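Local coordinates for protein putative rubredoxin reductase (Rhodopseudomonas palustris, PDB 3FG2) that probably uses bound FAD to carry electrons from NADH to the ferredoxin that serves the CYP199A2 system, at residues G107-M112 against G238-V243; I273-L278 against R289-Q294; D77-I82 against L102-G107. All coordinates share one frame; numbering follows the deposited sequence.

Contact 1: G107-M112 against G238-V243; sequences GARNRM and GVIPNV. With FAD (flavin-adenine dinucleotide), chain B.
Arg109 and Ile240 form a hydrogen-bonded pair of a short antiparallel ladder. Arg109 N gives a bond to Ile240 O at 2.9 Å. Ile240 N returns one to Arg109 O at 2.8 Å. The ladder extends both ways: Asn242 N donates to Gly107 O, and Arg111 N to Gly238 O. Two waters also lie within bonding distance of Gly238 O, one near Asn110 OD1 and one near Arg111 O.

The main polar side-chain contact is Arg109 with Asn242. Arg109 CG sits between its backbone N and carbonyl carbon (chi1 60°), and the chain then runs extended to NE. NH1 meets Asn242 OD1 with guanidinium and amide 16° apart, nearly coplanar. The modelled NH1 to OD1 length, 2.5 Å, is very short and doubtful. NH1 also bridges to Glu244.

Packing contacts flank these bonds. Ile240 CG2 lies over one guanidinium face of Arg109, toward its rim. The apolar pair is Ala108 CB with Val239 CG2, 3.9 Å apart.

Strand 108-110 follows strand 101-104 of one parallel five-stranded sheet. Strand 239-241 follows strand 232-235 of another. The pair thus links the FAD-binding sheet to the second Rossmann-type sheet, probably that of the NAD domain, as in related pyridine nucleotide-disulphide oxidoreductases.

Contact 2: I273-L278 against R289-Q294; sequences IGDCAL and RVESVQ. With FAD (flavin-adenine dinucleotide), chain B.
Asp275 and Arg289 meet through the backbone carbonyl of the aspartate. The Arg289 side chain starts anti to its own backbone N and bends at chi3 (72°), where NE turns off the line of the chain. NH1 then donates to Asp275 O at 2.8 Å, with the oxygen at the guanidinium edge. The place of that oxygen is less sure, because the model crowds it. NH2 points to Glu291 OE1 in a salt bridge within 289-294, at a modelled length that is very short and doubtful, and meets it on the anti side of the carboxylate. Arg289 thus touches the backbone of Asp275 but the carboxylate of Glu291.

The Asp275 carboxylate turns away from this bridge, toward FAD. Its CG is anti to the carbonyl carbon (chi1 -77°). OD1 accepts a bond from FAD O3' at 2.9 Å and lies 3.2 Å from Glu291 CA. The backbone joins in, with Asp275 N donating to FAD O2P at 3.1 Å. Gly274, with no side chain, lets the same phosphate oxygen come close. Gly274 and Asp275 fit the GD motif of FAD-binding reductases of this family, in which the aspartate holds the ribityl chain.

Asp275 OD2 and Glu291 OE2 are 4.6 Å apart. Arg289 may ease the repulsion between them. On the 289-294 side, Ser292 is the N-cap of helix 293-306, and its OG accepts from Asn295 N. Val293 N donates to FAD O2 at 3.2 Å. Val293 CG2 lies 3.8 Å from FAD N1. Near Leu278, a water accepts from Val290 N and lies 2.9 Å from Ala277 O.

Contact 3: D77-I82 against L102-G107; sequences DRMVSI and LVLATG. With FAD (flavin-adenine dinucleotide), chain B.
Met79 and Leu104 make the tightest touch. The Met79 methyl, CE, lies 3.3 Å from Leu104 CD2, closer than usual van der Waals contact. The two side chains cross at about a right angle. Met79 also reaches Leu102 tip to tip, CE to CD1 at 4.2 Å. Ile82 meets Leu102 in the same way, CD1 to CD2 at 3.7 Å. Ile82 CD1 lies 4.2 Å from Leu104 CD2.

The next shell is FAD adenine. Met79 N donates to FAD N1A, and FAD N6A donates to Met79 O, both at 3.1 Å. Met79 CG sits between its backbone N and carbonyl carbon (chi1 79°), 3.3 Å from N6A. FAD N6A also lies over the centre of one Arg78 guanidinium face, and Arg78 NH1 bridges to Asp34. Thr106 CG2 touches the adenine near N7A. Ala105 to Gly107 fit the ATG motif of this reductase family.

Further out, Ile245 of helix 244-248 packs on Met79 and Ile82, and Ala7 of strand 4-7 on Met79 and Leu104.

Between the two segments the contact is apolar, with no hydrogen bond. The directional bonds go to the cofactor: backbone N and O of one residue match an acceptor and a donor of adenine.

How the contacts relate
The three contacts follow the extended FAD. Contact 3 lies at the adenine, and contact 2 at the phosphate, ribityl chain and flavin O2. Contact 1 touches the diphosphate through Gly107, which it shares with contact 3; Gly107 CA is 3.6 Å from FAD O3P. Contacts 1 and 3 are also joined by a probable hydrogen bond, Asn242 ND2 to Thr106 O at 2.7 Å. Contacts 2 and 3 meet where Ile273 N probably bonds to Leu104 O (2.8 Å), just before the GD and ATG motifs, and Cys276 CB lies 3.3 Å from Gly107 O. Contacts 1 and 2 pack directly, Pro241 CG against Arg289 NE at 3.2 Å. Their centres lie about 12 Å apart.

Contact 1: G107-M112 against G238-V243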
# COMPACT_ATOMS: atom_id res chain seq x y z
N GLY A 107 -1.32 9.48 -4.43
CA GLY A 107 -1.20 8.04 -4.37
C GLY A 107 -0.87 7.40 -5.70
O GLY A 107 -0.18 7.99 -6.54
N ALA A 108 -1.36 6.18 -5.89
CA ALA A 108 -1.13 5.42 -7.12
C ALA A 108 -2.41 4.71 -7.55
O ALA A 108 -3.28 4.43 -6.73
CB ALA A 108 -0.02 4.42 -6.90
N ARG A 109 -2.52 4.43 -8.85
CA ARG A 109 -3.70 3.77 -9.42
C ARG A 109 -3.42 2.36 -9.91
O ARG A 109 -2.26 1.94 -10.04
CB ARG A 109 -4.25 4.60 -10.58
CG ARG A 109 -3.27 4.81 -11.75
CD ARG A 109 -3.92 5.63 -12.86
NE ARG A 109 -3.02 5.89 -13.99
CZ ARG A 109 -1.97 6.71 -13.95
NH1 ARG A 109 -1.68 7.37 -12.84
NH2 ARG A 109 -1.21 6.87 -15.03
N ASN A 110 -4.48 1.62 -10.20
CA ASN A 110 -4.36 0.25 -10.71
C ASN A 110 -3.64 0.25 -12.05
O ASN A 110 -3.81 1.16 -12.85
CB ASN A 110 -5.75 -0.37 -10.95
CG ASN A 110 -6.49 -0.67 -9.67
OD1 ASN A 110 -6.03 -1.45 -8.83
ND2 ASN A 110 -7.67 -0.07 -9.51
N ARG A 111 -2.84 -0.78 -12.29
CA ARG A 111 -2.17 -0.93 -13.57
C ARG A 111 -3.08 -1.89 -14.34
O ARG A 111 -3.26 -3.03 -13.93
CB ARG A 111 -0.79 -1.55 -13.39
CG ARG A 111 -0.03 -1.72 -14.69
CD ARG A 111 1.10 -2.70 -14.50
NE ARG A 111 1.93 -2.82 -15.69
CZ ARG A 111 2.74 -3.84 -15.92
NH1 ARG A 111 2.83 -4.83 -15.03
NH2 ARG A 111 3.48 -3.87 -17.02
N MET A 112 -3.66 -1.43 -15.44
CA MET A 112 -4.58 -2.26 -16.21
C MET A 112 -3.98 -3.54 -16.78
O MET A 112 -2.86 -3.55 -17.28
CB MET A 112 -5.19 -1.44 -17.34
CG MET A 112 -6.03 -0.25 -16.90
SD MET A 112 -7.59 -0.70 -16.12
CE MET A 112 -7.17 -0.52 -14.39
N GLY A 238 0.12 -4.94 -9.91
CA GLY A 238 0.84 -3.69 -9.73
C GLY A 238 0.05 -2.41 -9.90
O GLY A 238 -1.08 -2.41 -10.40
N VAL A 239 0.67 -1.32 -9.49
CA VAL A 239 0.07 0.00 -9.56
C VAL A 239 0.93 0.92 -10.40
O VAL A 239 1.98 0.53 -10.90
CB VAL A 239 -0.05 0.64 -8.16
CG1 VAL A 239 -0.93 -0.21 -7.27
CG2 VAL A 239 1.34 0.79 -7.54
N ILE A 240 0.47 2.15 -10.55
CA ILE A 240 1.18 3.18 -11.29
C ILE A 240 1.07 4.44 -10.46
O ILE A 240 -0.02 4.96 -10.26
CB ILE A 240 0.54 3.48 -12.65
CG1 ILE A 240 0.54 2.24 -13.54
CG2 ILE A 240 1.30 4.61 -13.33
CD1 ILE A 240 -0.17 2.46 -14.86
N PRO A 241 2.20 4.94 -9.95
CA PRO A 241 2.14 6.17 -9.14
C PRO A 241 1.52 7.28 -9.99
O PRO A 241 1.86 7.44 -11.16
CB PRO A 241 3.61 6.44 -8.81
CG PRO A 241 4.22 5.06 -8.79
CD PRO A 241 3.57 4.40 -10.00
N ASN A 242 0.61 8.05 -9.40
CA ASN A 242 -0.03 9.13 -10.14
C ASN A 242 0.89 10.35 -10.20
O ASN A 242 0.83 11.23 -9.34
CB ASN A 242 -1.37 9.50 -9.49
CG ASN A 242 -2.35 8.34 -9.48
OD1 ASN A 242 -2.67 7.77 -10.53
ND2 ASN A 242 -2.83 7.98 -8.29
N VAL A 243 1.73 10.41 -11.23
CA VAL A 243 2.68 11.50 -11.40
C VAL A 243 2.38 12.39 -12.60
O VAL A 243 2.91 13.49 -12.71
CB VAL A 243 4.11 10.97 -11.59
CG1 VAL A 243 4.46 9.98 -10.49
CG2 VAL A 243 4.23 10.31 -12.95
PA FAD B . -4.09 6.75 -1.20
O1A FAD B . -4.22 5.87 -2.39
O2A FAD B . -4.60 6.40 0.00
O5B FAD B . -4.98 7.93 -1.64
C5B FAD B . -4.79 8.69 -2.87
C4B FAD B . -6.08 9.53 -3.00
O4B FAD B . -5.79 10.63 -3.94
C3B FAD B . -7.30 8.79 -3.59
O3B FAD B . -8.51 8.94 -2.92
C2B FAD B . -7.26 9.23 -5.03
O2B FAD B . -8.47 9.05 -5.70
C1B FAD B . -6.93 10.69 -4.86
N9A FAD B . -6.39 11.39 -6.02
C8A FAD B . -5.53 10.89 -6.96
N7A FAD B . -5.22 11.78 -7.90
C5A FAD B . -5.90 12.91 -7.56
C6A FAD B . -5.97 14.25 -8.19
N6A FAD B . -5.34 14.58 -9.29
N1A FAD B . -6.78 15.16 -7.54
C2A FAD B . -7.46 14.85 -6.39
N3A FAD B . -7.45 13.66 -5.74
C4A FAD B . -6.65 12.72 -6.37
N1 FAD B . -0.65 -0.64 3.77
C2 FAD B . -0.28 -1.14 4.95
O2 FAD B . 0.66 -0.70 5.54
N3 FAD B . -0.99 -2.21 5.59
C4 FAD B . -2.11 -2.78 5.00
O4 FAD B . -2.69 -3.68 5.57
C4X FAD B . -2.53 -2.24 3.71
N5 FAD B . -3.62 -2.76 3.09
C5X FAD B . -3.99 -2.22 1.87
C6 FAD B . -5.15 -2.77 1.24
C7 FAD B . -5.60 -2.29 0.03
C7M FAD B . -6.84 -2.91 -0.60
C8 FAD B . -4.88 -1.20 -0.65
C8M FAD B . -5.33 -0.63 -1.97
C9 FAD B . -3.73 -0.66 -0.03
C9A FAD B . -3.28 -1.16 1.21
N10 FAD B . -2.12 -0.63 1.91
C10 FAD B . -1.74 -1.14 3.12
C1' FAD B . -1.38 0.48 1.25
C2' FAD B . -1.92 1.85 1.74
O2' FAD B . -3.31 1.89 1.50
C3' FAD B . -1.20 2.94 0.97
O3' FAD B . 0.20 2.88 1.26
C4' FAD B . -1.74 4.30 1.36
O4' FAD B . -3.16 4.38 1.08
C5' FAD B . -1.01 5.36 0.57
O5' FAD B . -1.63 6.75 0.97
P FAD B . -1.73 7.84 -0.06
O1P FAD B . -2.35 9.00 0.76
O2P FAD B . -0.53 8.14 -0.69
O3P FAD B . -2.65 7.44 -1.13
O HOH W 1 -3.58 -3.19 -8.56
O HOH W 2 -3.25 -4.34 -11.41

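Contact 2: I273-L278 against R289-Q294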
# COMPACT_ATOMS: atom_id res chain seq x y z
N ILE A 273 3.98 13.51 -1.03
CA ILE A 273 4.03 12.54 0.05
C ILE A 273 3.19 11.29 -0.25
O ILE A 273 2.24 11.33 -1.04
CB ILE A 273 3.48 13.14 1.37
CG1 ILE A 273 2.05 13.63 1.15
CG2 ILE A 273 4.37 14.28 1.84
CD1 ILE A 273 1.37 14.12 2.40
N GLY A 274 3.55 10.18 0.41
CA GLY A 274 2.81 8.95 0.23
C GLY A 274 3.23 8.07 -0.93
O GLY A 274 4.36 8.12 -1.39
N ASP A 275 2.31 7.24 -1.39
CA ASP A 275 2.58 6.33 -2.48
C ASP A 275 3.09 7.02 -3.75
O ASP A 275 3.85 6.42 -4.51
CB ASP A 275 1.32 5.54 -2.82
CG ASP A 275 1.04 4.42 -1.84
OD1 ASP A 275 1.70 4.36 -0.77
OD2 ASP A 275 0.16 3.58 -2.13
N CYS A 276 2.70 8.27 -3.96
CA CYS A 276 3.11 8.99 -5.17
C CYS A 276 4.52 9.56 -5.13
O CYS A 276 5.05 9.97 -6.17
CB CYS A 276 2.13 10.12 -5.48
SG CYS A 276 2.37 11.66 -4.50
N ALA A 277 5.13 9.58 -3.95
CA ALA A 277 6.46 10.16 -3.79
C ALA A 277 7.68 9.25 -3.89
O ALA A 277 7.73 8.19 -3.27
CB ALA A 277 6.50 10.95 -2.48
N LEU A 278 8.66 9.69 -4.68
CA LEU A 278 9.93 8.99 -4.88
C LEU A 278 10.95 9.88 -4.15
O LEU A 278 11.59 10.74 -4.76
CB LEU A 278 10.27 8.91 -6.37
CG LEU A 278 11.23 7.82 -6.85
CD1 LEU A 278 11.61 8.11 -8.30
CD2 LEU A 278 12.48 7.76 -5.97
N ARG A 289 10.35 4.65 -3.35
CA ARG A 289 8.92 4.93 -3.22
C ARG A 289 8.41 3.81 -2.32
O ARG A 289 8.71 2.65 -2.56
CB ARG A 289 8.22 4.86 -4.58
CG ARG A 289 6.76 5.32 -4.53
CD ARG A 289 6.08 5.21 -5.89
NE ARG A 289 5.84 3.82 -6.27
CZ ARG A 289 4.78 3.11 -5.87
NH1 ARG A 289 3.87 3.67 -5.08
NH2 ARG A 289 4.65 1.85 -6.25
N VAL A 290 7.67 4.14 -1.27
CA VAL A 290 7.17 3.10 -0.38
C VAL A 290 5.65 3.13 -0.29
O VAL A 290 5.06 4.19 -0.13
CB VAL A 290 7.76 3.25 1.03
CG1 VAL A 290 7.16 2.22 1.96
CG2 VAL A 290 9.27 3.08 0.96
N GLU A 291 5.04 1.95 -0.41
CA GLU A 291 3.58 1.83 -0.34
C GLU A 291 3.15 1.25 1.00
O GLU A 291 3.08 0.03 1.15
CB GLU A 291 3.04 0.89 -1.42
CG GLU A 291 3.41 1.21 -2.85
CD GLU A 291 2.81 0.21 -3.83
OE1 GLU A 291 3.32 0.10 -4.96
OE2 GLU A 291 1.81 -0.47 -3.48
N SER A 292 2.86 2.10 1.96
CA SER A 292 2.41 1.62 3.26
C SER A 292 1.78 2.77 4.03
O SER A 292 2.08 3.94 3.79
CB SER A 292 3.58 1.03 4.05
OG SER A 292 4.48 2.04 4.49
N VAL A 293 0.89 2.43 4.96
CA VAL A 293 0.23 3.43 5.77
C VAL A 293 1.27 4.16 6.58
O VAL A 293 1.19 5.38 6.79
CB VAL A 293 -0.78 2.77 6.73
CG1 VAL A 293 -1.30 3.78 7.72
CG2 VAL A 293 -1.92 2.16 5.92
N GLN A 294 2.26 3.41 7.05
CA GLN A 294 3.35 3.97 7.83
C GLN A 294 4.02 5.08 7.05
O GLN A 294 4.19 6.19 7.55
CB GLN A 294 4.36 2.86 8.17
CG GLN A 294 5.71 3.35 8.67
CD GLN A 294 6.63 3.77 7.54
OE1 GLN A 294 6.77 3.06 6.55
NE2 GLN A 294 7.28 4.91 7.69
PA FAD B . -4.09 6.75 -1.20
O1A FAD B . -4.22 5.87 -2.39
O2A FAD B . -4.60 6.40 0.00
O5B FAD B . -4.98 7.93 -1.64
C5B FAD B . -4.79 8.69 -2.87
C4B FAD B . -6.08 9.53 -3.00
O4B FAD B . -5.79 10.63 -3.94
C3B FAD B . -7.30 8.79 -3.59
O3B FAD B . -8.51 8.94 -2.92
C2B FAD B . -7.26 9.23 -5.03
O2B FAD B . -8.47 9.05 -5.70
C1B FAD B . -6.93 10.69 -4.86
N9A FAD B . -6.39 11.39 -6.02
C8A FAD B . -5.53 10.89 -6.96
N7A FAD B . -5.22 11.78 -7.90
C5A FAD B . -5.90 12.91 -7.56
C6A FAD B . -5.97 14.25 -8.19
N6A FAD B . -5.34 14.58 -9.29
N1A FAD B . -6.78 15.16 -7.54
C2A FAD B . -7.46 14.85 -6.39
N3A FAD B . -7.45 13.66 -5.74
C4A FAD B . -6.65 12.72 -6.37
N1 FAD B . -0.65 -0.64 3.77
C2 FAD B . -0.28 -1.14 4.95
O2 FAD B . 0.66 -0.70 5.54
N3 FAD B . -0.99 -2.21 5.59
C4 FAD B . -2.11 -2.78 5.00
O4 FAD B . -2.69 -3.68 5.57
C4X FAD B . -2.53 -2.24 3.71
N5 FAD B . -3.62 -2.76 3.09
C5X FAD B . -3.99 -2.22 1.87
C6 FAD B . -5.15 -2.77 1.24
C7 FAD B . -5.60 -2.29 0.03
C7M FAD B . -6.84 -2.91 -0.60
C8 FAD B . -4.88 -1.20 -0.65
C8M FAD B . -5.33 -0.63 -1.97
C9 FAD B . -3.73 -0.66 -0.03
C9A FAD B . -3.28 -1.16 1.21
N10 FAD B . -2.12 -0.63 1.91
C10 FAD B . -1.74 -1.14 3.12
C1' FAD B . -1.38 0.48 1.25
C2' FAD B . -1.92 1.85 1.74
O2' FAD B . -3.31 1.89 1.50
C3' FAD B . -1.20 2.94 0.97
O3' FAD B . 0.20 2.88 1.26
C4' FAD B . -1.74 4.30 1.36
O4' FAD B . -3.16 4.38 1.08
C5' FAD B . -1.01 5.36 0.57
O5' FAD B . -1.63 6.75 0.97
P FAD B . -1.73 7.84 -0.06
O1P FAD B . -2.35 9.00 0.76
O2P FAD B . -0.53 8.14 -0.69
O3P FAD B . -2.65 7.44 -1.13
O HOH W 3 6.99 6.85 -0.78

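Contact 3: D77-I82 against L102-G107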
# COMPACT_ATOMS: atom_id res chain seq x y z
N ASP A 77 -13.67 17.52 -5.35
CA ASP A 77 -13.25 17.77 -6.73
C ASP A 77 -11.98 17.00 -7.08
O ASP A 77 -11.60 16.07 -6.36
CB ASP A 77 -13.01 19.27 -6.93
CG ASP A 77 -13.42 19.74 -8.31
OD1 ASP A 77 -14.64 19.79 -8.57
OD2 ASP A 77 -12.54 20.06 -9.13
N ARG A 78 -11.33 17.39 -8.16
CA ARG A 78 -10.10 16.74 -8.61
C ARG A 78 -9.16 17.74 -9.30
O ARG A 78 -9.62 18.55 -10.11
CB ARG A 78 -10.45 15.61 -9.58
CG ARG A 78 -9.25 14.96 -10.25
CD ARG A 78 -9.69 14.05 -11.40
NE ARG A 78 -8.56 13.42 -12.08
CZ ARG A 78 -7.85 12.41 -11.57
NH1 ARG A 78 -8.15 11.91 -10.38
NH2 ARG A 78 -6.82 11.91 -12.25
N MET A 79 -7.87 17.69 -9.00
CA MET A 79 -6.94 18.60 -9.66
C MET A 79 -6.60 17.99 -11.01
O MET A 79 -6.46 16.77 -11.13
CB MET A 79 -5.66 18.84 -8.84
CG MET A 79 -4.60 17.74 -8.90
SD MET A 79 -2.88 18.39 -9.01
CE MET A 79 -2.59 18.88 -7.42
N VAL A 80 -6.47 18.83 -12.03
CA VAL A 80 -6.16 18.37 -13.37
C VAL A 80 -4.92 19.06 -13.94
O VAL A 80 -4.28 18.55 -14.86
CB VAL A 80 -7.33 18.63 -14.33
CG1 VAL A 80 -8.54 17.81 -13.90
CG2 VAL A 80 -7.68 20.11 -14.33
N SER A 81 -4.58 20.22 -13.38
CA SER A 81 -3.44 20.99 -13.85
C SER A 81 -2.82 21.84 -12.74
O SER A 81 -3.49 22.20 -11.78
CB SER A 81 -3.87 21.89 -15.01
OG SER A 81 -2.80 22.74 -15.42
N ILE A 82 -1.55 22.17 -12.89
CA ILE A 82 -0.86 22.99 -11.91
C ILE A 82 -0.12 24.16 -12.55
O ILE A 82 0.75 23.97 -13.41
CB ILE A 82 0.17 22.17 -11.12
CG1 ILE A 82 -0.52 21.03 -10.38
CG2 ILE A 82 0.90 23.08 -10.14
CD1 ILE A 82 0.44 20.10 -9.69
N LEU A 102 1.75 23.75 -2.02
CA LEU A 102 0.97 22.66 -2.58
C LEU A 102 1.51 21.29 -2.15
O LEU A 102 2.70 21.00 -2.32
CB LEU A 102 0.96 22.75 -4.11
CG LEU A 102 0.32 21.59 -4.89
CD1 LEU A 102 -1.13 21.43 -4.47
CD2 LEU A 102 0.42 21.86 -6.39
N VAL A 103 0.63 20.46 -1.61
CA VAL A 103 1.01 19.12 -1.17
C VAL A 103 0.37 18.07 -2.08
O VAL A 103 -0.85 17.96 -2.17
CB VAL A 103 0.57 18.86 0.29
CG1 VAL A 103 0.78 17.39 0.65
CG2 VAL A 103 1.37 19.74 1.24
N LEU A 104 1.21 17.30 -2.77
CA LEU A 104 0.73 16.25 -3.67
C LEU A 104 0.69 14.92 -2.93
O LEU A 104 1.72 14.42 -2.47
CB LEU A 104 1.64 16.12 -4.89
CG LEU A 104 1.70 17.38 -5.76
CD1 LEU A 104 2.63 17.16 -6.94
CD2 LEU A 104 0.29 17.73 -6.23
N ALA A 105 -0.52 14.37 -2.80
CA ALA A 105 -0.74 13.09 -2.13
C ALA A 105 -1.75 12.34 -2.97
O ALA A 105 -2.79 11.89 -2.48
CB ALA A 105 -1.28 13.34 -0.73
N THR A 106 -1.42 12.21 -4.25
CA THR A 106 -2.26 11.57 -5.25
C THR A 106 -2.20 10.05 -5.26
O THR A 106 -2.94 9.40 -6.00
CB THR A 106 -1.89 12.07 -6.66
OG1 THR A 106 -0.48 11.90 -6.86
CG2 THR A 106 -2.24 13.54 -6.80
N GLY A 107 -1.32 9.48 -4.43
CA GLY A 107 -1.20 8.04 -4.37
C GLY A 107 -0.87 7.40 -5.70
O GLY A 107 -0.18 7.99 -6.54
PA FAD B . -4.09 6.75 -1.20
O1A FAD B . -4.22 5.87 -2.39
O2A FAD B . -4.60 6.40 0.00
O5B FAD B . -4.98 7.93 -1.64
C5B FAD B . -4.79 8.69 -2.87
C4B FAD B . -6.08 9.53 -3.00
O4B FAD B . -5.79 10.63 -3.94
C3B FAD B . -7.30 8.79 -3.59
O3B FAD B . -8.51 8.94 -2.92
C2B FAD B . -7.26 9.23 -5.03
O2B FAD B . -8.47 9.05 -5.70
C1B FAD B . -6.93 10.69 -4.86
N9A FAD B . -6.39 11.39 -6.02
C8A FAD B . -5.53 10.89 -6.96
N7A FAD B . -5.22 11.78 -7.90
C5A FAD B . -5.90 12.91 -7.56
C6A FAD B . -5.97 14.25 -8.19
N6A FAD B . -5.34 14.58 -9.29
N1A FAD B . -6.78 15.16 -7.54
C2A FAD B . -7.46 14.85 -6.39
N3A FAD B . -7.45 13.66 -5.74
C4A FAD B . -6.65 12.72 -6.37
N1 FAD B . -0.65 -0.64 3.77
C2 FAD B . -0.28 -1.14 4.95
O2 FAD B . 0.66 -0.70 5.54
N3 FAD B . -0.99 -2.21 5.59
C4 FAD B . -2.11 -2.78 5.00
O4 FAD B . -2.69 -3.68 5.57
C4X FAD B . -2.53 -2.24 3.71
N5 FAD B . -3.62 -2.76 3.09
C5X FAD B . -3.99 -2.22 1.87
C6 FAD B . -5.15 -2.77 1.24
C7 FAD B . -5.60 -2.29 0.03
C7M FAD B . -6.84 -2.91 -0.60
C8 FAD B . -4.88 -1.20 -0.65
C8M FAD B . -5.33 -0.63 -1.97
C9 FAD B . -3.73 -0.66 -0.03
C9A FAD B . -3.28 -1.16 1.21
N10 FAD B . -2.12 -0.63 1.91
C10 FAD B . -1.74 -1.14 3.12
C1' FAD B . -1.38 0.48 1.25
C2' FAD B . -1.92 1.85 1.74
O2' FAD B . -3.31 1.89 1.50
C3' FAD B . -1.20 2.94 0.97
O3' FAD B . 0.20 2.88 1.26
C4' FAD B . -1.74 4.30 1.36
O4' FAD B . -3.16 4.38 1.08
C5' FAD B . -1.01 5.36 0.57
O5' FAD B . -1.63 6.75 0.97
P FAD B . -1.73 7.84 -0.06
O1P FAD B . -2.35 9.00 0.76
O2P FAD B . -0.53 8.14 -0.69
O3P FAD B . -2.65 7.44 -1.13